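Local coordinates for uncharacterized protein (Xanthomonas campestris pv. vesicatoria, PDB 4FC9) that is a type III effector (XopL) secreted into the plant host, represented by its all-helical, bilobal C-terminal domain of unknown function, at residues E87-M100 with R165-F179. Numbering follows the deposited sequence.
Sequences ESRDLEFLQRVSDM and RELIVHAHPQDRARF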
ATOM      1  N   GLU A  87       8.691  -8.612  -1.576  1.00 25.68           N
ATOM      2  CA  GLU A  87       7.303  -9.006  -1.813  1.00 24.89           C
ATOM      3  C   GLU A  87       6.698  -8.248  -2.991  1.00 23.00           C
ATOM      4  O   GLU A  87       5.941  -8.808  -3.778  1.00 25.60           O
ATOM      5  CB  GLU A  87       6.447  -8.774  -0.564  1.00 22.95           C
ATOM      6  CG  GLU A  87       6.712  -9.737   0.570  1.00 28.67           C
ATOM      7  CD  GLU A  87       5.911  -9.403   1.809  1.00 33.45           C
ATOM      8  OE1 GLU A  87       4.998  -8.560   1.721  1.00 36.12           O
ATOM      9  OE2 GLU A  87       6.197  -9.976   2.876  1.00 36.91           O
ATOM     10  N   SER A  88       7.050  -6.973  -3.116  1.00 25.21           N
ATOM     11  CA  SER A  88       6.492  -6.132  -4.167  1.00 22.50           C
ATOM     12  C   SER A  88       7.008  -6.517  -5.558  1.00 26.15           C
ATOM     13  O   SER A  88       6.450  -6.100  -6.569  1.00 25.59           O
ATOM     14  CB  SER A  88       6.758  -4.657  -3.875  1.00 19.06           C
ATOM     15  OG  SER A  88       8.125  -4.341  -4.066  1.00 20.89           O
ATOM     16  N   ARG A  89       8.066  -7.317  -5.600  1.00 25.24           N
ATOM     17  CA  ARG A  89       8.590  -7.836  -6.855  1.00 26.96           C
ATOM     18  C   ARG A  89       8.024  -9.217  -7.155  1.00 29.33           C
ATOM     19  O   ARG A  89       8.251  -9.771  -8.228  1.00 31.99           O
ATOM     20  CB  ARG A  89      10.113  -7.922  -6.798  1.00 31.39           C
ATOM     21  CG  ARG A  89      10.842  -6.736  -7.404  1.00 33.91           C
ATOM     22  CD  ARG A  89      10.607  -5.475  -6.621  1.00 24.56           C
ATOM     23  NE  ARG A  89      11.742  -4.562  -6.718  1.00 30.75           N
ATOM     24  CZ  ARG A  89      11.782  -3.349  -6.171  1.00 32.59           C
ATOM     25  NH1 ARG A  89      12.867  -2.592  -6.309  1.00 34.56           N
ATOM     26  NH2 ARG A  89      10.741  -2.887  -5.488  1.00 22.87           N
ATOM     27  N   ASP A  90       7.291  -9.768  -6.194  1.00 28.88           N
ATOM     28  CA  ASP A  90       6.783 -11.133  -6.283  1.00 31.65           C
ATOM     29  C   ASP A  90       5.512 -11.226  -7.130  1.00 33.95           C
ATOM     30  O   ASP A  90       4.551 -10.496  -6.907  1.00 35.80           O
ATOM     31  CB  ASP A  90       6.536 -11.687  -4.878  1.00 33.15           C
ATOM     32  CG  ASP A  90       5.858 -13.037  -4.891  1.00 46.65           C
ATOM     33  OD1 ASP A  90       5.117 -13.326  -3.928  1.00 52.68           O
ATOM     34  OD2 ASP A  90       6.067 -13.814  -5.847  1.00 55.43           O
ATOM     35  N   LEU A  91       5.518 -12.142  -8.095  1.00 31.47           N
ATOM     36  CA  LEU A  91       4.397 -12.312  -9.011  1.00 30.44           C
ATOM     37  C   LEU A  91       3.103 -12.645  -8.302  1.00 28.57           C
ATOM     38  O   LEU A  91       2.026 -12.263  -8.750  1.00 32.48           O
ATOM     39  CB  LEU A  91       4.694 -13.434  -9.996  1.00 39.37           C
ATOM     40  CG  LEU A  91       5.909 -13.241 -10.892  1.00 44.44           C
ATOM     41  CD1 LEU A  91       6.036 -14.440 -11.818  1.00 48.36           C
ATOM     42  CD2 LEU A  91       5.792 -11.935 -11.666  1.00 39.97           C
ATOM     43  N   GLU A  92       3.208 -13.387  -7.208  1.00 30.73           N
ATOM     44  CA  GLU A  92       2.024 -13.805  -6.476  1.00 32.98           C
ATOM     45  C   GLU A  92       1.399 -12.608  -5.785  1.00 30.32           C
ATOM     46  O   GLU A  92       0.177 -12.494  -5.712  1.00 33.74           O
ATOM     47  CB  GLU A  92       2.376 -14.893  -5.469  1.00 41.72           C
ATOM     48  CG  GLU A  92       3.311 -15.949  -6.043  1.00 53.77           C
ATOM     49  CD  GLU A  92       2.924 -17.357  -5.646  1.00 60.46           C
ATOM     50  OE1 GLU A  92       1.990 -17.513  -4.833  1.00 63.09           O
ATOM     51  OE2 GLU A  92       3.557 -18.307  -6.154  1.00 63.94           O
ATOM     52  N   PHE A  93       2.244 -11.708  -5.293  1.00 25.27           N
ATOM     53  CA  PHE A  93       1.762 -10.472  -4.695  1.00 23.10           C
ATOM     54  C   PHE A  93       1.105  -9.584  -5.743  1.00 24.78           C
ATOM     55  O   PHE A  93       0.000  -9.086  -5.544  1.00 27.61           O
ATOM     56  CB  PHE A  93       2.898  -9.710  -4.013  1.00 27.13           C
ATOM     57  CG  PHE A  93       2.495  -8.350  -3.515  1.00 25.30           C
ATOM     58  CD1 PHE A  93       1.849  -8.206  -2.294  1.00 23.81           C
ATOM     59  CD2 PHE A  93       2.751  -7.213  -4.274  1.00 22.14           C
ATOM     60  CE1 PHE A  93       1.469  -6.953  -1.837  1.00 22.41           C
ATOM     61  CE2 PHE A  93       2.371  -5.958  -3.826  1.00 18.70           C
ATOM     62  CZ  PHE A  93       1.731  -5.828  -2.606  1.00 19.97           C
ATOM     63  N   LEU A  94       1.791  -9.392  -6.862  1.00 24.14           N
ATOM     64  CA  LEU A  94       1.282  -8.542  -7.932  1.00 25.94           C
ATOM     65  C   LEU A  94      -0.026  -9.083  -8.501  1.00 25.88           C
ATOM     66  O   LEU A  94      -0.918  -8.318  -8.874  1.00 26.61           O
ATOM     67  CB  LEU A  94       2.337  -8.377  -9.026  1.00 26.48           C
ATOM     68  CG  LEU A  94       3.639  -7.732  -8.539  1.00 25.01           C
ATOM     69  CD1 LEU A  94       4.717  -7.785  -9.614  1.00 25.67           C
ATOM     70  CD2 LEU A  94       3.392  -6.296  -8.085  1.00 22.37           C
ATOM     71  N   GLN A  95      -0.139 -10.406  -8.550  1.00 26.23           N
ATOM     72  CA  GLN A  95      -1.372 -11.056  -8.979  1.00 29.54           C
ATOM     73  C   GLN A  95      -2.524 -10.699  -8.039  1.00 29.67           C
ATOM     74  O   GLN A  95      -3.625 -10.401  -8.496  1.00 33.68           O
ATOM     75  CB  GLN A  95      -1.190 -12.573  -9.035  1.00 33.13           C
ATOM     76  CG  GLN A  95      -2.127 -13.290 -10.001  1.00 45.25           C
ATOM     77  CD  GLN A  95      -1.633 -13.277 -11.441  1.00 50.48           C
ATOM     78  OE1 GLN A  95      -0.861 -14.148 -11.860  1.00 49.11           O
ATOM     79  NE2 GLN A  95      -2.089 -12.294 -12.211  1.00 51.29           N
ATOM     80  N   ARG A  96      -2.270 -10.718  -6.731  1.00 33.07           N
ATOM     81  CA  ARG A  96      -3.297 -10.374  -5.741  1.00 31.70           C
ATOM     82  C   ARG A  96      -3.724  -8.917  -5.854  1.00 27.12           C
ATOM     83  O   ARG A  96      -4.901  -8.586  -5.681  1.00 30.56           O
ATOM     84  CB  ARG A  96      -2.815 -10.657  -4.317  1.00 24.81           C
ATOM     85  CG  ARG A  96      -2.640 -12.123  -3.990  1.00 26.17           C
ATOM     86  CD  ARG A  96      -3.956 -12.874  -4.052  1.00 28.10           C
ATOM     87  NE  ARG A  96      -3.859 -14.161  -3.372  1.00 29.86           N
ATOM     88  CZ  ARG A  96      -4.727 -15.156  -3.521  1.00 35.73           C
ATOM     89  NH1 ARG A  96      -4.561 -16.294  -2.858  1.00 38.73           N
ATOM     90  NH2 ARG A  96      -5.760 -15.015  -4.338  1.00 34.81           N
ATOM     91  N   VAL A  97      -2.762  -8.046  -6.130  1.00 24.56           N
ATOM     92  CA  VAL A  97      -3.068  -6.637  -6.312  1.00 26.39           C
ATOM     93  C   VAL A  97      -4.006  -6.460  -7.500  1.00 28.38           C
ATOM     94  O   VAL A  97      -4.984  -5.716  -7.418  1.00 31.76           O
ATOM     95  CB  VAL A  97      -1.796  -5.797  -6.515  1.00 27.36           C
ATOM     96  CG1 VAL A  97      -2.155  -4.360  -6.881  1.00 26.01           C
ATOM     97  CG2 VAL A  97      -0.928  -5.837  -5.268  1.00 24.16           C
ATOM     98  N   SER A  98      -3.718  -7.157  -8.597  1.00 29.52           N
ATOM     99  CA  SER A  98      -4.573  -7.102  -9.781  1.00 29.27           C
ATOM    100  C   SER A  98      -5.950  -7.665  -9.488  1.00 32.32           C
ATOM    101  O   SER A  98      -6.954  -7.168 -10.003  1.00 36.84           O
ATOM    102  CB  SER A  98      -3.953  -7.880 -10.939  1.00 35.40           C
ATOM    103  OG  SER A  98      -2.928  -7.130 -11.557  1.00 42.05           O
ATOM    104  N   ASP A  99      -5.993  -8.709  -8.667  1.00 30.36           N
ATOM    105  CA  ASP A  99      -7.258  -9.334  -8.317  1.00 33.11           C
ATOM    106  C   ASP A  99      -8.139  -8.377  -7.537  1.00 34.15           C
ATOM    107  O   ASP A  99      -9.350  -8.324  -7.742  1.00 35.73           O
ATOM    108  CB  ASP A  99      -7.031 -10.608  -7.509  1.00 37.58           C
ATOM    109  CG  ASP A  99      -6.423 -11.717  -8.336  1.00 43.68           C
ATOM    110  OD1 ASP A  99      -6.324 -11.553  -9.574  1.00 42.82           O
ATOM    111  OD2 ASP A  99      -6.051 -12.755  -7.748  1.00 46.71           O
HETATM  112  N   MSE A 100      -7.518  -7.621  -6.638  0.57 33.12           N
HETATM  113  CA  MSE A 100      -8.248  -6.665  -5.820  0.57 33.11           C
HETATM  114  C   MSE A 100      -8.680  -5.470  -6.657  0.57 32.04           C
HETATM  115  O   MSE A 100      -9.834  -5.047  -6.601  0.57 34.69           O
HETATM  116  CB  MSE A 100      -7.395  -6.198  -4.641  0.57 33.99           C
HETATM  117  CG  MSE A 100      -8.147  -6.186  -3.316  0.57 37.10           C
HETATM  118 SE   MSE A 100      -7.536  -4.791  -2.098  0.57102.48          SE
HETATM  119  CE  MSE A 100      -5.646  -5.261  -2.016  0.57 25.33           C
ATOM    120  N   ARG A 165      -0.961  -5.329   1.733  1.00 19.21           N
ATOM    121  CA  ARG A 165      -0.677  -6.729   2.023  1.00 20.41           C
ATOM    122  C   ARG A 165      -1.591  -7.274   3.122  1.00 24.00           C
ATOM    123  O   ARG A 165      -1.948  -8.450   3.115  1.00 26.85           O
ATOM    124  CB  ARG A 165       0.810  -6.944   2.360  1.00 20.76           C
ATOM    125  CG  ARG A 165       1.262  -6.346   3.675  1.00 22.40           C
ATOM    126  CD  ARG A 165       2.786  -6.240   3.775  1.00 21.33           C
ATOM    127  NE  ARG A 165       3.485  -7.525   3.706  1.00 25.95           N
ATOM    128  CZ  ARG A 165       3.611  -8.375   4.724  1.00 29.05           C
ATOM    129  NH1 ARG A 165       3.059  -8.104   5.900  1.00 27.77           N
ATOM    130  NH2 ARG A 165       4.278  -9.507   4.563  1.00 30.40           N
ATOM    131  N   GLU A 166      -1.995  -6.413   4.050  1.00 22.00           N
ATOM    132  CA  GLU A 166      -2.922  -6.830   5.091  1.00 21.44           C
ATOM    133  C   GLU A 166      -4.342  -7.019   4.541  1.00 20.59           C
ATOM    134  O   GLU A 166      -5.081  -7.885   5.005  1.00 24.55           O
ATOM    135  CB  GLU A 166      -2.903  -5.853   6.271  1.00 23.48           C
ATOM    136  CG  GLU A 166      -1.560  -5.797   7.002  1.00 25.60           C
ATOM    137  CD  GLU A 166      -1.099  -7.156   7.499  1.00 27.32           C
ATOM    138  OE1 GLU A 166      -1.900  -7.841   8.171  1.00 31.24           O
ATOM    139  OE2 GLU A 166       0.058  -7.542   7.214  1.00 24.55           O
ATOM    140  N   LEU A 167      -4.717  -6.219   3.548  1.00 20.32           N
ATOM    141  CA  LEU A 167      -6.010  -6.394   2.888  1.00 23.08           C
ATOM    142  C   LEU A 167      -6.038  -7.684   2.060  1.00 26.19           C
ATOM    143  O   LEU A 167      -7.054  -8.381   2.012  1.00 28.36           O
ATOM    144  CB  LEU A 167      -6.363  -5.177   2.025  1.00 20.32           C
ATOM    145  CG  LEU A 167      -6.708  -3.882   2.773  1.00 18.26           C
ATOM    146  CD1 LEU A 167      -6.867  -2.720   1.807  1.00 18.60           C
ATOM    147  CD2 LEU A 167      -7.967  -4.046   3.613  1.00 21.88           C
ATOM    148  N   ILE A 168      -4.916  -8.001   1.421  1.00 26.08           N
ATOM    149  CA  ILE A 168      -4.779  -9.248   0.675  1.00 26.77           C
ATOM    150  C   ILE A 168      -4.958 -10.459   1.590  1.00 28.24           C
ATOM    151  O   ILE A 168      -5.687 -11.392   1.257  1.00 29.73           O
ATOM    152  CB  ILE A 168      -3.415  -9.324  -0.052  1.00 24.43           C
ATOM    153  CG1 ILE A 168      -3.397  -8.359  -1.239  1.00 23.51           C
ATOM    154  CG2 ILE A 168      -3.133 -10.737  -0.521  1.00 27.58           C
ATOM    155  CD1 ILE A 168      -2.027  -8.150  -1.850  1.00 23.28           C
ATOM    156  N   VAL A 169      -4.310 -10.425   2.753  1.00 30.35           N
ATOM    157  CA  VAL A 169      -4.376 -11.530   3.708  1.00 27.41           C
ATOM    158  C   VAL A 169      -5.749 -11.653   4.365  1.00 26.47           C
ATOM    159  O   VAL A 169      -6.198 -12.749   4.693  1.00 28.15           O
ATOM    160  CB  VAL A 169      -3.273 -11.402   4.779  1.00 30.01           C
ATOM    161  CG1 VAL A 169      -3.443 -12.443   5.876  1.00 31.29           C
ATOM    162  CG2 VAL A 169      -1.909 -11.529   4.127  1.00 29.34           C
ATOM    163  N   HIS A 170      -6.430 -10.530   4.545  1.00 25.85           N
ATOM    164  CA  HIS A 170      -7.778 -10.583   5.082  1.00 26.15           C
ATOM    165  C   HIS A 170      -8.703 -11.294   4.105  1.00 28.88           C
ATOM    166  O   HIS A 170      -9.536 -12.116   4.495  1.00 31.81           O
ATOM    167  CB  HIS A 170      -8.318  -9.186   5.364  1.00 28.04           C
ATOM    168  CG  HIS A 170      -9.643  -9.200   6.056  1.00 34.10           C
ATOM    169  ND1 HIS A 170     -10.837  -9.219   5.372  1.00 40.15           N
ATOM    170  CD2 HIS A 170      -9.960  -9.242   7.372  1.00 37.44           C
ATOM    171  CE1 HIS A 170     -11.836  -9.257   6.237  1.00 44.90           C
ATOM    172  NE2 HIS A 170     -11.329  -9.267   7.458  1.00 42.12           N
ATOM    173  N   ALA A 171      -8.542 -10.971   2.828  1.00 30.66           N
ATOM    174  CA  ALA A 171      -9.337 -11.575   1.773  1.00 29.17           C
ATOM    175  C   ALA A 171      -8.941 -13.029   1.540  1.00 31.49           C
ATOM    176  O   ALA A 171      -9.793 -13.871   1.274  1.00 34.38           O
ATOM    177  CB  ALA A 171      -9.212 -10.770   0.489  1.00 26.87           C
ATOM    178  N   HIS A 172      -7.648 -13.320   1.640  1.00 33.25           N
ATOM    179  CA  HIS A 172      -7.154 -14.684   1.453  1.00 34.40           C
ATOM    180  C   HIS A 172      -6.212 -15.080   2.576  1.00 33.17           C
ATOM    181  O   HIS A 172      -4.995 -14.991   2.426  1.00 32.45           O
ATOM    182  CB  HIS A 172      -6.426 -14.809   0.117  1.00 38.66           C
ATOM    183  CG  HIS A 172      -7.179 -14.220  -1.032  1.00 38.97           C
ATOM    184  ND1 HIS A 172      -6.991 -12.922  -1.454  1.00 40.75           N
ATOM    185  CD2 HIS A 172      -8.134 -14.744  -1.834  1.00 38.83           C
ATOM    186  CE1 HIS A 172      -7.793 -12.673  -2.475  1.00 38.19           C
ATOM    187  NE2 HIS A 172      -8.497 -13.762  -2.724  1.00 40.24           N
ATOM    188  N   PRO A 173      -6.775 -15.522   3.708  1.00 32.89           N
ATOM    189  CA  PRO A 173      -6.013 -15.824   4.925  1.00 32.91           C
ATOM    190  C   PRO A 173      -4.837 -16.785   4.714  1.00 34.71           C
ATOM    191  O   PRO A 173      -3.830 -16.666   5.409  1.00 36.52           O
ATOM    192  CB  PRO A 173      -7.074 -16.427   5.847  1.00 33.91           C
ATOM    193  CG  PRO A 173      -8.336 -15.767   5.415  1.00 33.19           C
ATOM    194  CD  PRO A 173      -8.224 -15.683   3.919  1.00 32.59           C
ATOM    195  N   GLN A 174      -4.951 -17.698   3.754  1.00 37.60           N
ATOM    196  CA  GLN A 174      -3.879 -18.653   3.465  1.00 40.40           C
ATOM    197  C   GLN A 174      -2.625 -17.975   2.914  1.00 42.61           C
ATOM    198  O   GLN A 174      -1.551 -18.583   2.866  1.00 45.77           O
ATOM    199  CB  GLN A 174      -4.358 -19.727   2.485  1.00 44.67           C
ATOM    200  CG  GLN A 174      -4.473 -19.261   1.040  1.00 49.27           C
ATOM    201  CD  GLN A 174      -5.803 -18.594   0.730  1.00 53.81           C
ATOM    202  OE1 GLN A 174      -6.531 -18.177   1.632  1.00 53.67           O
ATOM    203  NE2 GLN A 174      -6.128 -18.498  -0.555  1.00 54.40           N
ATOM    204  N   ASP A 175      -2.771 -16.720   2.491  1.00 37.80           N
ATOM    205  CA  ASP A 175      -1.655 -15.943   1.965  1.00 34.80           C
ATOM    206  C   ASP A 175      -0.778 -15.387   3.084  1.00 35.81           C
ATOM    207  O   ASP A 175       0.272 -14.804   2.820  1.00 35.43           O
ATOM    208  CB  ASP A 175      -2.158 -14.795   1.085  1.00 34.63           C
ATOM    209  CG  ASP A 175      -2.407 -15.218  -0.353  1.00 38.84           C
ATOM    210  OD1 ASP A 175      -2.371 -14.340  -1.240  1.00 41.28           O
ATOM    211  OD2 ASP A 175      -2.636 -16.418  -0.604  1.00 43.70           O
ATOM    212  N   ARG A 176      -1.213 -15.562   4.330  1.00 34.42           N
ATOM    213  CA  ARG A 176      -0.456 -15.076   5.476  1.00 32.35           C
ATOM    214  C   ARG A 176       0.912 -15.743   5.546  1.00 39.11           C
ATOM    215  O   ARG A 176       1.902 -15.114   5.927  1.00 43.60           O
ATOM    216  CB  ARG A 176      -1.230 -15.296   6.780  1.00 34.00           C
ATOM    217  CG  ARG A 176      -0.444 -14.953   8.044  1.00 35.23           C
ATOM    218  CD  ARG A 176       0.172 -13.558   7.962  1.00 37.91           C
ATOM    219  NE  ARG A 176      -0.737 -12.514   8.413  1.00 39.00           N
ATOM    220  CZ  ARG A 176      -0.603 -11.228   8.111  1.00 31.84           C
ATOM    221  NH1 ARG A 176      -1.473 -10.347   8.577  1.00 34.99           N
ATOM    222  NH2 ARG A 176       0.398 -10.823   7.342  1.00 29.55           N
ATOM    223  N   ALA A 177       0.971 -17.015   5.173  1.00 42.92           N
ATOM    224  CA  ALA A 177       2.236 -17.734   5.183  1.00 42.25           C
ATOM    225  C   ALA A 177       3.227 -17.093   4.219  1.00 41.63           C
ATOM    226  O   ALA A 177       4.431 -17.096   4.468  1.00 48.69           O
ATOM    227  CB  ALA A 177       2.021 -19.193   4.840  1.00 43.17           C
ATOM    228  N   ARG A 178       2.713 -16.531   3.127  1.00 39.30           N
ATOM    229  CA  ARG A 178       3.560 -15.924   2.102  1.00 38.58           C
ATOM    230  C   ARG A 178       3.928 -14.489   2.448  1.00 35.51           C
ATOM    231  O   ARG A 178       5.019 -14.009   2.130  1.00 36.29           O
ATOM    232  CB  ARG A 178       2.859 -15.967   0.745  1.00 41.76           C
ATOM    233  CG  ARG A 178       3.723 -15.485  -0.402  1.00 44.49           C
ATOM    234  CD  ARG A 178       3.212 -16.011  -1.728  1.00 47.69           C
ATOM    235  NE  ARG A 178       4.151 -15.753  -2.814  1.00 50.09           N
ATOM    236  CZ  ARG A 178       5.215 -16.506  -3.073  1.00 60.07           C
ATOM    237  NH1 ARG A 178       5.483 -17.561  -2.314  1.00 66.16           N
ATOM    238  NH2 ARG A 178       6.016 -16.203  -4.087  1.00 64.09           N
ATOM    239  N   PHE A 179       2.996 -13.804   3.097  1.00 38.14           N
ATOM    240  CA  PHE A 179       3.190 -12.423   3.499  1.00 32.61           C
ATOM    241  C   PHE A 179       3.008 -12.347   4.999  1.00 33.82           C
ATOM    242  O   PHE A 179       1.917 -12.055   5.487  1.00 33.74           O
ATOM    243  CB  PHE A 179       2.194 -11.519   2.777  1.00 30.78           C
ATOM    244  CG  PHE A 179       2.160 -11.739   1.291  1.00 33.64           C
ATOM    245  CD1 PHE A 179       3.342 -11.801   0.563  1.00 35.98           C
ATOM    246  CD2 PHE A 179       0.958 -11.917   0.630  1.00 31.48           C
ATOM    247  CE1 PHE A 179       3.325 -12.016  -0.797  1.00 37.05           C
ATOM    248  CE2 PHE A 179       0.932 -12.132  -0.732  1.00 37.50           C
ATOM    249  CZ  PHE A 179       2.117 -12.183  -1.447  1.00 40.23           C
TER
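Helix 91-100 crosses helix 165-171 at 78°, with the axes 10.4 Å apart, and residues 172-179 fold back along the first helix to Phe179, beside Glu87. The crossing, in the all-helical C-terminal domain of the effector, is keyed by a single knob-into-hole contact. Ile168 is the knob, set among Phe93, Arg96, Val97 and Met100; its CD1 lies 3.6 Å from Arg96 CB. In the conformer given, CE of Met100 (selenomethionine) also approaches Leu167 CB. Nearer the start of the helix the Phe93 edge meets the face of Phe179 in a T-shaped stack (planes at 89°), while Arg178 CG covers the opposite face of Phe179.

Three side-on arginine-carboxylate pairs flank this core. Arg165 NE and NH2 take the syn lone pairs of Glu87 OE1 and OE2, the two planes nearly coplanar, and Arg165 NH1 also bonds Pro180 O. Arg178, extended from CG to NE, grips Asp90, whose OD2 also caps helix 91-100 by accepting from Glu92 N; Arg178 NH2 reaches that oxygen from the other face of the carboxylate. The carboxylate of Glu92 lies over a face of the Arg178 guanidinium, adding charge attraction alone. Bent at chi2 (-64°), Arg96 lays its guanidinium flat on His172, centres 3.7 Å apart, while its edge holds Asp175: NE to OD1 at 2.6 Å and NH1 to OD2 at 3.0 Å.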